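Local coordinates for protein streptokinase domain B (Streptococcus dysgalactiae subsp. equisimilis, PDB 1QQR) that forms a domain of streptokinase, a non-proteolytic bacterial activator of plasminogen, and probably helps it engage its protein partners, at residues A[74-79]-A[94-99]; A[83-86]-A[90-93]; A[2-7]-A[38-43]; A[101-106]-A[112-117]. All blocks are in the same frame, centred on the assembly; numbering follows the deposited sequence.

Interaction 1 of 4, residues A[74-79]-A[94-99]; sequences VTHDND and RVKNRE
A salt bridge from Asp-77 to Arg-98 and a lysine methylene set over one face of the His-76 ring join the end of strand 64-76 to the loop after strand 92-94, at one end of the beta-grasp fold of this streptokinase domain. His-76 opens a type II' beta turn that closes at Asp-79, and residues 76 and 77 both face the loop. The Lys-96 chain crosses the imidazole at about a right angle, its CD set 3.6 Å from the centroid of the His-76 ring in a CH-pi contact. CG of Lys-96 is anti to the backbone N (chi1 -176°), which carries the chain, straight as far as CE and bent only at its end, over to the ring. Arg-98 NH1 donates to Asp-77 OD2 over 3.1 Å, leaving in the guanidinium plane but reaching the carboxylate from above its own plane. Beyond the two segments, Asp-77 OD1 accepts from Thr-117 N and Arg-98 NH2 forms a salt bridge with Asp-118, which ties both charged groups to strand 111-128. The guanidinium is also fixed from within its own loop: NE and NH2 of Arg-98 both donate to Lys-96 O, at 3.1 and 3.2 Å, from the same face of that carbonyl.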
loop_
_atom_site.group_PDB
_atom_site.type_symbol
_atom_site.label_atom_id
_atom_site.label_comp_id
_atom_site.label_asym_id
_atom_site.label_seq_id
_atom_site.Cartn_x
_atom_site.Cartn_y
_atom_site.Cartn_z
ATOM N N VAL A 74 2.476 4.185 -4.752
ATOM C CA VAL A 74 1.885 3.141 -5.555
ATOM C C VAL A 74 2.889 2.744 -6.600
ATOM O O VAL A 74 3.461 3.607 -7.240
ATOM C CB VAL A 74 0.559 3.601 -6.246
ATOM C CG1 VAL A 74 -0.193 2.383 -6.796
ATOM C CG2 VAL A 74 -0.323 4.329 -5.247
ATOM N N THR A 75 3.124 1.440 -6.744
ATOM C CA THR A 75 4.037 0.925 -7.758
ATOM C C THR A 75 3.083 0.177 -8.679
ATOM O O THR A 75 2.285 -0.633 -8.220
ATOM C CB THR A 75 5.103 -0.082 -7.172
ATOM O OG1 THR A 75 5.849 0.557 -6.124
ATOM C CG2 THR A 75 6.090 -0.556 -8.276
ATOM N N HIS A 76 3.158 0.447 -9.973
ATOM C CA HIS A 76 2.263 -0.197 -10.941
ATOM C C HIS A 76 2.964 -1.269 -11.712
ATOM O O HIS A 76 3.873 -0.961 -12.477
ATOM C CB HIS A 76 1.766 0.831 -11.929
ATOM C CG HIS A 76 1.338 2.091 -11.280
ATOM N ND1 HIS A 76 2.120 3.224 -11.293
ATOM C CD2 HIS A 76 0.236 2.390 -10.557
ATOM C CE1 HIS A 76 1.512 4.172 -10.606
ATOM N NE2 HIS A 76 0.370 3.695 -10.148
ATOM N N ASP A 77 2.545 -2.516 -11.520
ATOM C CA ASP A 77 3.183 -3.626 -12.215
ATOM C C ASP A 77 4.696 -3.529 -12.011
ATOM O O ASP A 77 5.128 -3.235 -10.904
ATOM C CB ASP A 77 2.770 -3.585 -13.694
ATOM C CG ASP A 77 1.300 -3.833 -13.848
ATOM O OD1 ASP A 77 0.856 -4.945 -13.470
ATOM O OD2 ASP A 77 0.574 -2.922 -14.298
ATOM N N ASN A 78 5.491 -3.768 -13.051
ATOM C CA ASN A 78 6.957 -3.691 -12.933
ATOM C C ASN A 78 7.471 -2.383 -13.483
ATOM O O ASN A 78 8.656 -2.221 -13.736
ATOM C CB ASN A 78 7.629 -4.842 -13.684
ATOM C CG ASN A 78 7.580 -6.135 -12.905
ATOM O OD1 ASN A 78 7.799 -7.213 -13.451
ATOM N ND2 ASN A 78 7.302 -6.032 -11.618
ATOM N N ASP A 79 6.552 -1.460 -13.686
ATOM C CA ASP A 79 6.868 -0.144 -14.208
ATOM C C ASP A 79 7.781 0.609 -13.229
ATOM O O ASP A 79 7.627 0.545 -12.004
ATOM C CB ASP A 79 5.544 0.591 -14.450
ATOM C CG ASP A 79 5.717 1.925 -15.136
ATOM O OD1 ASP A 79 6.864 2.320 -15.451
ATOM O OD2 ASP A 79 4.677 2.588 -15.357
ATOM N N ARG A 94 -6.769 7.028 -8.044
ATOM C CA ARG A 94 -7.554 6.502 -9.158
ATOM C C ARG A 94 -6.682 5.441 -9.813
ATOM O O ARG A 94 -5.531 5.703 -10.131
ATOM C CB ARG A 94 -7.859 7.631 -10.152
ATOM C CG ARG A 94 -8.766 7.239 -11.292
ATOM C CD ARG A 94 -8.689 8.259 -12.428
ATOM N NE ARG A 94 -9.538 7.885 -13.559
ATOM C CZ ARG A 94 -9.424 8.383 -14.789
ATOM N NH1 ARG A 94 -8.486 9.283 -15.066
ATOM N NH2 ARG A 94 -10.253 7.978 -15.743
ATOM N N VAL A 95 -7.211 4.242 -10.001
ATOM C CA VAL A 95 -6.409 3.197 -10.620
ATOM C C VAL A 95 -5.992 3.632 -12.004
ATOM O O VAL A 95 -6.806 3.700 -12.924
ATOM C CB VAL A 95 -7.171 1.888 -10.695
ATOM C CG1 VAL A 95 -6.329 0.842 -11.395
ATOM C CG2 VAL A 95 -7.527 1.436 -9.292
ATOM N N LYS A 96 -4.707 3.948 -12.108
ATOM C CA LYS A 96 -4.042 4.414 -13.319
ATOM C C LYS A 96 -4.277 3.530 -14.558
ATOM O O LYS A 96 -4.262 2.299 -14.472
ATOM C CB LYS A 96 -2.551 4.518 -12.998
ATOM C CG LYS A 96 -1.649 5.072 -14.049
ATOM C CD LYS A 96 -0.226 5.050 -13.497
ATOM C CE LYS A 96 0.830 5.413 -14.536
ATOM N NZ LYS A 96 1.076 6.892 -14.644
ATOM N N ASN A 97 -4.505 4.176 -15.702
ATOM C CA ASN A 97 -4.738 3.486 -16.975
ATOM C C ASN A 97 -3.440 2.842 -17.422
ATOM O O ASN A 97 -2.353 3.391 -17.220
ATOM C CB ASN A 97 -5.194 4.477 -18.056
ATOM C CG ASN A 97 -5.920 3.803 -19.208
ATOM O OD1 ASN A 97 -6.086 2.578 -19.242
ATOM N ND2 ASN A 97 -6.367 4.607 -20.160
ATOM N N ARG A 98 -3.545 1.673 -18.030
ATOM C CA ARG A 98 -2.344 1.000 -18.474
ATOM C C ARG A 98 -2.588 -0.079 -19.511
ATOM O O ARG A 98 -3.707 -0.586 -19.705
ATOM C CB ARG A 98 -1.609 0.372 -17.271
ATOM C CG ARG A 98 -2.299 -0.894 -16.738
ATOM C CD ARG A 98 -1.900 -1.217 -15.303
ATOM N NE ARG A 98 -2.423 -0.249 -14.335
ATOM C CZ ARG A 98 -2.089 -0.216 -13.042
ATOM N NH1 ARG A 98 -1.216 -1.089 -12.551
ATOM N NH2 ARG A 98 -2.665 0.665 -12.223
ATOM N N GLU A 99 -1.482 -0.439 -20.143
ATOM C CA GLU A 99 -1.424 -1.476 -21.152
ATOM C C GLU A 99 -1.613 -2.802 -20.417
ATOM O O GLU A 99 -1.109 -2.967 -19.313
ATOM C CB GLU A 99 -0.052 -1.420 -21.813
ATOM C CG GLU A 99 -0.043 -1.906 -23.228
ATOM C CD GLU A 99 -0.884 -1.044 -24.135
ATOM O OE1 GLU A 99 -0.549 0.147 -24.293
ATOM O OE2 GLU A 99 -1.876 -1.565 -24.682
#

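Interaction 2 of 4, residues A[83-86]-A[90-93]; sequences TILP and EFTY
With chi1 of 59°, Phe-91 sets its CG between the backbone N and the carbonyl carbon, which turns the flat of the ring under Leu-85 CB; with chi1 of -63°, Leu-85 places its own CG beside the backbone N and so directs its two methyls. Leu-85 CB stands almost exactly above the centre, 4.1 Å from the centroid of the Phe-91 ring and 8° off its normal, a well-centred CH-pi contact. From there the leucine spreads its two methyls. CD1 stays with the phenylalanine, 3.9 Å from Phe-91 CE1, whereas CD2 reaches on to Tyr-93, 4.1 Å from its CB. The methyls thus divide between Phe-91 and Tyr-93, two residues apart on one side of the segment. Pro-86 adds to the contact at the root and one side of Phe-91: its CD packs 4.0 Å from Phe-91 CB, and its carbonyl O comes obliquely to within 3.5 Å of Phe-91 CD2. The side-chain contacts are apolar, and no hydrogen bond links the segments. Polar anchoring comes from elsewhere, since the Tyr-93 hydroxyl is bonded to Asp-118 OD2 and to Lys-96 N, and Phe-91 N to Ser-46 OG. Only three residues link the segments, yet their strands do not pair: 83-84 lies against 64-76 in the mixed sheet, and 92-94 pairs with 43-45. Leu-85 touches Val-74, and Phe-91 touches Leu-49 of helix 46-60. This buried packing contributes to the hydrophobic core between sheet and helix, as expected of a beta-grasp domain.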
loop_
_atom_site.group_PDB
_atom_site.type_symbol
_atom_site.label_atom_id
_atom_site.label_comp_id
_atom_site.label_asym_id
_atom_site.label_seq_id
_atom_site.Cartn_x
_atom_site.Cartn_y
_atom_site.Cartn_z
ATOM N N THR A 83 3.668 6.362 -8.396
ATOM C CA THR A 83 2.949 7.585 -8.059
ATOM C C THR A 83 3.035 7.771 -6.560
ATOM O O THR A 83 2.779 6.842 -5.772
ATOM C CB THR A 83 1.452 7.638 -8.502
ATOM O OG1 THR A 83 0.594 7.551 -7.365
ATOM C CG2 THR A 83 1.125 6.557 -9.449
ATOM N N ILE A 84 3.450 8.981 -6.197
ATOM C CA ILE A 84 3.635 9.419 -4.826
ATOM C C ILE A 84 2.370 10.148 -4.393
ATOM O O ILE A 84 2.061 11.224 -4.894
ATOM C CB ILE A 84 4.828 10.406 -4.736
ATOM C CG1 ILE A 84 6.042 9.836 -5.475
ATOM C CG2 ILE A 84 5.165 10.692 -3.289
ATOM C CD1 ILE A 84 6.462 8.413 -5.042
ATOM N N LEU A 85 1.637 9.561 -3.463
ATOM C CA LEU A 85 0.416 10.164 -2.975
ATOM C C LEU A 85 0.772 11.282 -1.988
ATOM O O LEU A 85 1.829 11.244 -1.349
ATOM C CB LEU A 85 -0.443 9.072 -2.329
ATOM C CG LEU A 85 -0.848 8.001 -3.367
ATOM C CD1 LEU A 85 -1.340 6.718 -2.734
ATOM C CD2 LEU A 85 -1.910 8.577 -4.265
ATOM N N PRO A 86 -0.087 12.313 -1.880
ATOM C CA PRO A 86 0.119 13.459 -0.975
ATOM C C PRO A 86 0.340 13.020 0.471
ATOM O O PRO A 86 -0.436 12.235 1.012
ATOM C CB PRO A 86 -1.169 14.257 -1.135
ATOM C CG PRO A 86 -1.569 13.981 -2.535
ATOM C CD PRO A 86 -1.308 12.494 -2.684
ATOM N N GLU A 90 -5.878 14.364 3.087
ATOM C CA GLU A 90 -6.629 13.206 2.623
ATOM C C GLU A 90 -6.451 13.142 1.110
ATOM O O GLU A 90 -6.176 14.159 0.469
ATOM C CB GLU A 90 -8.098 13.350 2.982
ATOM C CG GLU A 90 -8.325 13.476 4.478
ATOM C CD GLU A 90 -7.844 12.265 5.266
ATOM O OE1 GLU A 90 -7.871 12.314 6.513
ATOM O OE2 GLU A 90 -7.448 11.253 4.651
ATOM N N PHE A 91 -6.575 11.954 0.535
ATOM C CA PHE A 91 -6.397 11.817 -0.899
ATOM C C PHE A 91 -7.234 10.699 -1.491
ATOM O O PHE A 91 -7.789 9.872 -0.776
ATOM C CB PHE A 91 -4.911 11.559 -1.215
ATOM C CG PHE A 91 -4.330 10.304 -0.554
ATOM C CD1 PHE A 91 -4.719 9.024 -0.955
ATOM C CD2 PHE A 91 -3.377 10.412 0.458
ATOM C CE1 PHE A 91 -4.165 7.874 -0.362
ATOM C CE2 PHE A 91 -2.821 9.270 1.058
ATOM C CZ PHE A 91 -3.217 7.998 0.644
ATOM N N THR A 92 -7.318 10.687 -2.810
ATOM C CA THR A 92 -8.014 9.631 -3.518
ATOM C C THR A 92 -7.022 9.134 -4.566
ATOM O O THR A 92 -6.300 9.916 -5.177
ATOM C CB THR A 92 -9.267 10.133 -4.263
ATOM O OG1 THR A 92 -8.887 11.225 -5.100
ATOM C CG2 THR A 92 -10.359 10.569 -3.297
ATOM N N TYR A 93 -6.950 7.827 -4.742
ATOM C CA TYR A 93 -6.074 7.281 -5.755
ATOM C C TYR A 93 -6.981 6.647 -6.794
ATOM O O TYR A 93 -7.858 5.832 -6.465
ATOM C CB TYR A 93 -5.139 6.216 -5.190
ATOM C CG TYR A 93 -4.503 5.391 -6.297
ATOM C CD1 TYR A 93 -3.696 5.994 -7.266
ATOM C CD2 TYR A 93 -4.767 4.027 -6.415
ATOM C CE1 TYR A 93 -3.170 5.248 -8.329
ATOM C CE2 TYR A 93 -4.252 3.277 -7.481
ATOM C CZ TYR A 93 -3.461 3.890 -8.430
ATOM O OH TYR A 93 -2.998 3.162 -9.510
#

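Interaction 3 of 4, residues A[2-7]-A[38-43]; sequences QNQAKS and LAIGDT
Ile-40 reaches from the tip of a type II beta turn to Gln-4 and Ala-5 of the N-terminal segment, beside the start of the first strand of the beta-grasp fold. At CB the side chain forks. CG2 goes toward Gln-4, whose chain is extended beyond CG, and meets the amide end obliquely, with Gln-4 NE2 4.1 Å from Ile-40 CG2. The other branch leaves with chi1 of -91°, which puts CG1 beside the backbone N but away from a fully staggered position; CG1 itself serves as the arm that delivers the terminal methyl to Ala-5. There CD1 sits 3.8 Å from Ala-5 CB and 3.5 Å from the carbonyl oxygen of Ala-5, so the methyl lies against both the side chain and the peptide of that residue. Outside the pair, Ile-40 also touches Val-8 and Asn-97, and the backbone of Ala-5 is hydrogen-bonded to Arg-98.

The turn that presents the isoleucine runs from Ala-39 to Asp-42. Asp-42 N donates to Ala-39 O across it, and Gly-41 occupies its third position with a positive phi of 94°. A weak bond from Ala-39 N to the Asp-42 carboxylate spans the same turn. Before the turn, at the end of strand 33-38, Leu-38 pairs with Val-8 in the sheet, and there the two backbones draw together; the nearest point is Ser-7 CA, which lies 3.6 Å from Leu-38 O.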
loop_
_atom_site.group_PDB
_atom_site.type_symbol
_atom_site.label_atom_id
_atom_site.label_comp_id
_atom_site.label_asym_id
_atom_site.label_seq_id
_atom_site.Cartn_x
_atom_site.Cartn_y
_atom_site.Cartn_z
ATOM N N GLN A 2 -2.879 0.922 -26.343
ATOM C CA GLN A 2 -3.519 -0.044 -27.239
ATOM C C GLN A 2 -4.469 -1.072 -26.623
ATOM O O GLN A 2 -5.630 -1.184 -27.021
ATOM C CB GLN A 2 -2.432 -0.783 -28.021
ATOM C CG GLN A 2 -1.522 0.144 -28.822
ATOM C CD GLN A 2 -0.188 -0.496 -29.181
ATOM O OE1 GLN A 2 -0.138 -1.551 -29.819
ATOM N NE2 GLN A 2 0.903 0.147 -28.771
ATOM N N ASN A 3 -3.967 -1.835 -25.663
ATOM C CA ASN A 3 -4.756 -2.871 -25.013
ATOM C C ASN A 3 -4.862 -2.552 -23.531
ATOM O O ASN A 3 -4.076 -3.033 -22.721
ATOM C CB ASN A 3 -4.073 -4.221 -25.212
ATOM C CG ASN A 3 -3.174 -4.238 -26.432
ATOM O OD1 ASN A 3 -3.630 -4.017 -27.558
ATOM N ND2 ASN A 3 -1.883 -4.485 -26.216
ATOM N N GLN A 4 -5.843 -1.737 -23.185
ATOM C CA GLN A 4 -6.050 -1.331 -21.812
ATOM C C GLN A 4 -6.213 -2.520 -20.880
ATOM O O GLN A 4 -6.990 -3.435 -21.157
ATOM C CB GLN A 4 -7.291 -0.451 -21.724
ATOM C CG GLN A 4 -7.494 0.223 -20.382
ATOM C CD GLN A 4 -8.800 0.981 -20.328
ATOM O OE1 GLN A 4 -9.871 0.382 -20.194
ATOM N NE2 GLN A 4 -8.724 2.305 -20.450
ATOM N N ALA A 5 -5.481 -2.503 -19.769
ATOM C CA ALA A 5 -5.584 -3.576 -18.791
ATOM C C ALA A 5 -7.067 -3.794 -18.495
ATOM O O ALA A 5 -7.840 -2.846 -18.439
ATOM C CB ALA A 5 -4.840 -3.192 -17.529
ATOM N N LYS A 6 -7.462 -5.038 -18.300
ATOM C CA LYS A 6 -8.854 -5.355 -18.040
ATOM C C LYS A 6 -9.174 -5.373 -16.547
ATOM O O LYS A 6 -10.344 -5.375 -16.141
ATOM C CB LYS A 6 -9.159 -6.724 -18.656
ATOM C CG LYS A 6 -8.739 -6.805 -20.133
ATOM C CD LYS A 6 -8.591 -8.232 -20.640
ATOM C CE LYS A 6 -7.932 -8.238 -22.018
ATOM N NZ LYS A 6 -7.611 -9.616 -22.502
ATOM N N SER A 7 -8.126 -5.360 -15.732
ATOM C CA SER A 7 -8.297 -5.444 -14.298
ATOM C C SER A 7 -6.999 -5.065 -13.615
ATOM O O SER A 7 -5.924 -5.180 -14.200
ATOM C CB SER A 7 -8.609 -6.892 -13.943
ATOM O OG SER A 7 -9.697 -6.990 -13.066
ATOM N N LEU A 38 -9.837 -4.129 -8.965
ATOM C CA LEU A 38 -10.616 -2.999 -9.437
ATOM C C LEU A 38 -10.398 -2.788 -10.913
ATOM O O LEU A 38 -9.626 -3.499 -11.546
ATOM C CB LEU A 38 -10.193 -1.728 -8.693
ATOM C CG LEU A 38 -10.455 -1.746 -7.189
ATOM C CD1 LEU A 38 -9.969 -0.433 -6.573
ATOM C CD2 LEU A 38 -11.945 -1.941 -6.945
ATOM N N ALA A 39 -11.074 -1.787 -11.455
ATOM C CA ALA A 39 -10.939 -1.467 -12.865
ATOM C C ALA A 39 -10.250 -0.118 -12.984
ATOM O O ALA A 39 -10.247 0.675 -12.037
ATOM C CB ALA A 39 -12.328 -1.412 -13.526
ATOM N N ILE A 40 -9.652 0.127 -14.141
ATOM C CA ILE A 40 -8.992 1.391 -14.424
ATOM C C ILE A 40 -10.019 2.486 -14.102
ATOM O O ILE A 40 -11.187 2.377 -14.492
ATOM C CB ILE A 40 -8.590 1.465 -15.932
ATOM C CG1 ILE A 40 -7.172 0.925 -16.136
ATOM C CG2 ILE A 40 -8.688 2.891 -16.438
ATOM C CD1 ILE A 40 -7.033 -0.555 -15.866
ATOM N N GLY A 41 -9.600 3.524 -13.383
ATOM C CA GLY A 41 -10.533 4.587 -13.037
ATOM C C GLY A 41 -11.208 4.445 -11.678
ATOM O O GLY A 41 -11.695 5.422 -11.119
ATOM N N ASP A 42 -11.273 3.236 -11.138
ATOM C CA ASP A 42 -11.871 3.075 -9.823
ATOM C C ASP A 42 -10.997 3.861 -8.840
ATOM O O ASP A 42 -9.818 4.141 -9.117
ATOM C CB ASP A 42 -11.897 1.603 -9.432
ATOM C CG ASP A 42 -13.009 0.843 -10.115
ATOM O OD1 ASP A 42 -13.555 1.364 -11.111
ATOM O OD2 ASP A 42 -13.336 -0.275 -9.659
ATOM N N THR A 43 -11.556 4.218 -7.695
ATOM C CA THR A 43 -10.786 4.981 -6.729
ATOM C C THR A 43 -10.698 4.303 -5.380
ATOM O O THR A 43 -11.518 3.462 -5.042
ATOM C CB THR A 43 -11.388 6.356 -6.494
ATOM O OG1 THR A 43 -12.734 6.189 -6.037
ATOM C CG2 THR A 43 -11.339 7.193 -7.768
#

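Interaction 4 of 4, residues A[101-106]-A[112-117]; sequences AYRINK and EEINNT
Glu-112 and Arg-103 face each other in a beta hairpin between strand 102-104 and the start of strand 111-128. Their backbones form a hydrogen-bonded antiparallel pair, Glu-112 N to Arg-103 O at 2.9 Å and Arg-103 N to Glu-112 O at 3.0 Å. On the same face their side chains meet: the Glu-112 carboxylate lies at the edge of the guanidinium, its plane turned 75° from it, in a loose salt bridge of 3.4 Å between Arg-103 NE and Glu-112 OE1. Glu-113 follows as the non-hydrogen-bonded partner of Tyr-102, and its carboxylate forms a salt bridge with Lys-6 outside the hairpin. Ile-114 N donates to Ala-101 O over 2.9 Å. With chi1 of 50°, the isoleucine turns CG1 toward Ala-101, while CG2 covers the centre of one face of the Arg-103 guanidinium, 3.8 Å from Arg-103 CZ. Asn-116 closes the run, its amide group packed against Ala-101 CB. The arginine is therefore braced by a methyl over its face and a carboxylate at its edge. On this surface-lying hairpin the charge pair probably adds modestly to a ladder held chiefly by backbone bonds.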
loop_
_atom_site.group_PDB
_atom_site.type_symbol
_atom_site.label_atom_id
_atom_site.label_comp_id
_atom_site.label_asym_id
_atom_site.label_seq_id
_atom_site.Cartn_x
_atom_site.Cartn_y
_atom_site.Cartn_z
ATOM N N ALA A 101 -1.030 -6.353 -19.079
ATOM C CA ALA A 101 0.203 -7.102 -18.828
ATOM C C ALA A 101 0.249 -8.477 -19.499
ATOM O O ALA A 101 -0.781 -9.161 -19.639
ATOM C CB ALA A 101 0.398 -7.293 -17.322
ATOM N N TYR A 102 1.453 -8.888 -19.887
ATOM C CA TYR A 102 1.633 -10.220 -20.459
ATOM C C TYR A 102 3.082 -10.661 -20.342
ATOM O O TYR A 102 3.980 -9.842 -20.155
ATOM C CB TYR A 102 1.263 -10.253 -21.945
ATOM C CG TYR A 102 2.299 -9.578 -22.805
ATOM C CD1 TYR A 102 2.318 -8.195 -22.937
ATOM C CD2 TYR A 102 3.315 -10.324 -23.432
ATOM C CE1 TYR A 102 3.316 -7.548 -23.662
ATOM C CE2 TYR A 102 4.325 -9.685 -24.175
ATOM C CZ TYR A 102 4.310 -8.299 -24.281
ATOM O OH TYR A 102 5.260 -7.655 -25.014
ATOM N N ARG A 103 3.300 -11.961 -20.476
ATOM C CA ARG A 103 4.645 -12.514 -20.464
ATOM C C ARG A 103 4.777 -13.344 -21.742
ATOM O O ARG A 103 3.796 -13.626 -22.428
ATOM C CB ARG A 103 4.879 -13.397 -19.235
ATOM C CG ARG A 103 3.903 -14.518 -19.072
ATOM C CD ARG A 103 4.436 -15.544 -18.080
ATOM N NE ARG A 103 3.383 -16.467 -17.662
ATOM C CZ ARG A 103 2.832 -16.478 -16.451
ATOM N NH1 ARG A 103 3.240 -15.617 -15.523
ATOM N NH2 ARG A 103 1.848 -17.331 -16.176
ATOM N N ILE A 104 5.994 -13.734 -22.062
ATOM C CA ILE A 104 6.241 -14.524 -23.247
ATOM C C ILE A 104 6.321 -16.005 -22.891
ATOM O O ILE A 104 7.049 -16.391 -21.990
ATOM C CB ILE A 104 7.515 -14.032 -23.924
ATOM C CG1 ILE A 104 7.239 -12.620 -24.462
ATOM C CG2 ILE A 104 7.960 -15.008 -25.009
ATOM C CD1 ILE A 104 8.394 -11.970 -25.217
ATOM N N ASN A 105 5.527 -16.828 -23.574
ATOM C CA ASN A 105 5.520 -18.269 -23.314
ATOM C C ASN A 105 6.892 -18.773 -23.692
ATOM O O ASN A 105 7.327 -18.587 -24.832
ATOM C CB ASN A 105 4.484 -18.990 -24.182
ATOM C CG ASN A 105 4.446 -20.498 -23.920
ATOM O OD1 ASN A 105 3.616 -20.988 -23.156
ATOM N ND2 ASN A 105 5.357 -21.232 -24.544
ATOM N N LYS A 106 7.569 -19.403 -22.741
ATOM C CA LYS A 106 8.906 -19.926 -22.987
ATOM C C LYS A 106 8.933 -20.890 -24.179
ATOM O O LYS A 106 9.712 -20.711 -25.123
ATOM C CB LYS A 106 9.433 -20.617 -21.725
ATOM C CG LYS A 106 9.585 -19.681 -20.526
ATOM C CD LYS A 106 10.327 -20.361 -19.371
ATOM C CE LYS A 106 10.610 -19.384 -18.228
ATOM N NZ LYS A 106 11.320 -20.037 -17.090
ATOM N N GLU A 112 1.218 -14.410 -23.522
ATOM C CA GLU A 112 0.118 -14.826 -22.657
ATOM C C GLU A 112 -0.161 -13.753 -21.607
ATOM O O GLU A 112 0.703 -13.386 -20.813
ATOM C CB GLU A 112 0.387 -16.171 -21.995
ATOM C CG GLU A 112 1.667 -16.278 -21.241
ATOM C CD GLU A 112 1.644 -17.480 -20.331
ATOM O OE1 GLU A 112 0.714 -17.553 -19.491
ATOM O OE2 GLU A 112 2.542 -18.345 -20.459
ATOM N N GLU A 113 -1.385 -13.239 -21.626
ATOM C CA GLU A 113 -1.784 -12.182 -20.725
ATOM C C GLU A 113 -1.864 -12.631 -19.285
ATOM O O GLU A 113 -2.192 -13.775 -18.986
ATOM C CB GLU A 113 -3.121 -11.594 -21.164
ATOM C CG GLU A 113 -3.078 -10.986 -22.565
ATOM C CD GLU A 113 -4.428 -10.448 -22.999
ATOM O OE1 GLU A 113 -5.463 -10.989 -22.548
ATOM O OE2 GLU A 113 -4.458 -9.489 -23.795
ATOM N N ILE A 114 -1.517 -11.717 -18.393
ATOM C CA ILE A 114 -1.573 -12.001 -16.971
ATOM C C ILE A 114 -2.137 -10.779 -16.290
ATOM O O ILE A 114 -2.277 -9.703 -16.908
ATOM C CB ILE A 114 -0.195 -12.335 -16.385
ATOM C CG1 ILE A 114 0.833 -11.278 -16.793
ATOM C CG2 ILE A 114 0.227 -13.726 -16.834
ATOM C CD1 ILE A 114 2.131 -11.388 -15.996
ATOM N N ASN A 115 -2.487 -10.943 -15.027
ATOM C CA ASN A 115 -3.085 -9.850 -14.276
ATOM C C ASN A 115 -2.162 -8.684 -13.976
ATOM O O ASN A 115 -0.986 -8.857 -13.664
ATOM C CB ASN A 115 -3.698 -10.402 -12.991
ATOM C CG ASN A 115 -4.922 -11.272 -13.274
ATOM O OD1 ASN A 115 -4.972 -12.449 -12.908
ATOM N ND2 ASN A 115 -5.914 -10.689 -13.947
ATOM N N ASN A 116 -2.702 -7.486 -14.126
ATOM C CA ASN A 116 -1.962 -6.273 -13.834
ATOM C C ASN A 116 -2.116 -6.087 -12.330
ATOM O O ASN A 116 -3.099 -6.550 -11.735
ATOM C CB ASN A 116 -2.577 -5.092 -14.584
ATOM C CG ASN A 116 -2.116 -5.012 -16.029
ATOM O OD1 ASN A 116 -1.135 -4.328 -16.345
ATOM N ND2 ASN A 116 -2.806 -5.725 -16.909
ATOM N N THR A 117 -1.155 -5.429 -11.705
ATOM C CA THR A 117 -1.241 -5.230 -10.266
ATOM C C THR A 117 -0.748 -3.852 -9.890
ATOM O O THR A 117 0.095 -3.283 -10.577
ATOM C CB THR A 117 -0.345 -6.244 -9.469
ATOM O OG1 THR A 117 1.007 -6.100 -9.905
ATOM C CG2 THR A 117 -0.756 -7.688 -9.700
#

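Overall arrangement
Interactions 1, 3 and 4 gather at one end of the domain, with interactions 1 and 3 closest, about 9 Å between centres, and interaction 4 about 15 Å from each. Segment 94-99 joins the N-terminal segment through a probable backbone bond, Arg-98 O to Ala-5 N at 2.6 Å. Asp-77 ties interaction 1 to interaction 4, and Lys-6 ties interaction 3 to it. Interaction 2, nested in the loop that interaction 1 closes, is joined to it by a probable hydrogen bond from Val-74 N to Thr-83 O (2.9 Å); its centre is about 28 Å from that of interaction 4. The contacts are structural packing that joins the N-terminal segment, loops and sheet.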